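Local structure of class I SAM-dependent methyltransferase (Silicibacter pomeroyi DSS-3, 3CVO) at residues D101-W104 and R105-P108. The protein is of unknown function but, as a Rossmann-fold class I methyltransferase homologue, probably transfers a methyl group from S-adenosylmethionine to an unidentified substrate. Residues are numbered along the deposited sequence; the frame is centred on the assembly and turned at random.
With EDO (1,2-ethanediol), chain G.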
# COMPACT_ATOMS: atom_id res chain seq x y z
N ASP A 101 8.72 -8.60 13.67
CA ASP A 101 7.96 -7.60 12.92
C ASP A 101 7.82 -6.28 13.64
O ASP A 101 6.90 -5.52 13.35
CB ASP A 101 6.59 -8.13 12.53
CG ASP A 101 6.66 -9.23 11.49
OD1 ASP A 101 7.49 -9.17 10.54
OD2 ASP A 101 5.89 -10.19 11.67
N ALA A 102 8.73 -6.00 14.55
CA ALA A 102 8.73 -4.73 15.30
C ALA A 102 8.53 -3.55 14.34
O ALA A 102 7.73 -2.66 14.61
CB ALA A 102 9.98 -4.52 16.13
N LYS A 103 9.25 -3.56 13.22
CA LYS A 103 9.27 -2.41 12.30
C LYS A 103 8.41 -2.60 11.11
O LYS A 103 8.69 -2.11 10.05
CB LYS A 103 10.71 -2.01 11.92
CG LYS A 103 11.40 -1.41 13.17
CD LYS A 103 12.49 -0.37 12.90
CE LYS A 103 12.08 0.76 11.94
NZ LYS A 103 11.89 2.08 12.60
N TRP A 104 7.31 -3.32 11.28
CA TRP A 104 6.40 -3.60 10.16
C TRP A 104 5.91 -2.34 9.49
O TRP A 104 5.72 -2.33 8.28
CB TRP A 104 5.23 -4.52 10.57
CG TRP A 104 4.21 -3.98 11.49
CD1 TRP A 104 4.14 -4.15 12.84
CD2 TRP A 104 3.07 -3.19 11.13
NE1 TRP A 104 3.01 -3.54 13.32
CE2 TRP A 104 2.31 -2.99 12.27
CE3 TRP A 104 2.56 -2.72 9.90
CZ2 TRP A 104 1.14 -2.22 12.27
CZ3 TRP A 104 1.38 -2.00 9.90
CH2 TRP A 104 0.70 -1.74 11.07
N ARG A 105 5.76 -1.27 10.27
CA ARG A 105 5.22 0.01 9.68
C ARG A 105 6.25 0.64 8.76
O ARG A 105 5.90 1.44 7.94
CB ARG A 105 4.78 0.99 10.76
CG ARG A 105 3.57 0.52 11.54
CD ARG A 105 3.31 1.34 12.78
NE ARG A 105 2.30 0.78 13.65
CZ ARG A 105 2.57 -0.08 14.62
NH1 ARG A 105 3.81 -0.50 14.82
NH2 ARG A 105 1.58 -0.56 15.36
N SER A 106 7.50 0.17 8.84
CA SER A 106 8.59 0.67 7.99
C SER A 106 8.94 -0.22 6.82
O SER A 106 9.74 0.13 5.96
CB SER A 106 9.86 0.91 8.81
OG SER A 106 9.63 1.89 9.79
N TYR A 107 8.27 -1.35 6.71
CA TYR A 107 8.64 -2.30 5.68
C TYR A 107 8.58 -1.74 4.24
O TYR A 107 9.45 -2.04 3.42
CB TYR A 107 7.84 -3.61 5.75
CG TYR A 107 8.21 -4.54 6.88
CD1 TYR A 107 9.34 -4.35 7.63
CD2 TYR A 107 7.44 -5.67 7.14
CE1 TYR A 107 9.68 -5.24 8.63
CE2 TYR A 107 7.77 -6.57 8.14
CZ TYR A 107 8.90 -6.35 8.88
OH TYR A 107 9.26 -7.28 9.87
N PRO A 108 7.53 -0.94 3.92
CA PRO A 108 7.41 -0.40 2.58
C PRO A 108 8.57 0.49 2.15
O PRO A 108 8.82 0.67 0.97
CB PRO A 108 6.08 0.36 2.64
CG PRO A 108 5.33 -0.32 3.77
CD PRO A 108 6.39 -0.53 4.77
C1 EDO G . 5.38 -2.87 17.02
O1 EDO G . 4.10 -2.26 17.31
C2 EDO G . 6.54 -1.93 17.25
O2 EDO G . 6.42 -1.29 18.53
O HOH W 1 6.26 -0.85 13.22
O HOH W 2 11.23 -5.55 12.18
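In the long loop between strand 81-86 and helix 109-112 of the Rossmann-type fold, a type I beta turn from Asp-101 to Trp-104 runs straight into a short 3-10 segment, and Tyr-107 folds back to meet Asp-101. The turn is closed by Trp-104 N bonding Asp-101 O. Ser-106 N then donates to Lys-103 O (2.8 Å), and Tyr-107 N to Trp-104 O (3.2 Å). With CG of Tyr-107 anti to its carbonyl carbon (chi1 -74°), the phenol ring turns one face to the backbone at Trp-104, whose CA sits over the ring centre in a CH-pi contact, 3.6 Å from the centroid. Tyr-107 OH donates to Asp-101 OD1 (2.7 Å), which accepts on its anti lone pair, away from OD2, with the carboxylate turned 76° from the ring plane. A phenylalanine in place of Tyr-107 would probably keep the CH-pi contact but leave Asp-101 OD1 without this donor and its carboxylate less firmly oriented. On the indole, Arg-105 CG stands almost on the normal of the six-membered ring, 3.5 Å from its centroid. The extended arginine chain carries the guanidinium over the same ring system, tilted 37° from it, and NH1 donates both to O1 of an ethanediol probably left from the crystallisation liquor and to a water that also links Ala-102 O and Arg-105 N. Across the dimer interface, Arg-105 NH2 forms a salt bridge with Asp-101 OD2 of the second subunit, which also bonds Trp-104 NE1 and the ethanediol, while the two Trp-104 rings stack. The two oxygens of Asp-101 thus divide their work, and the tyrosine bond to OD1 is likely to help fix the carboxylate's orientation, from which OD2 reaches the partner chain.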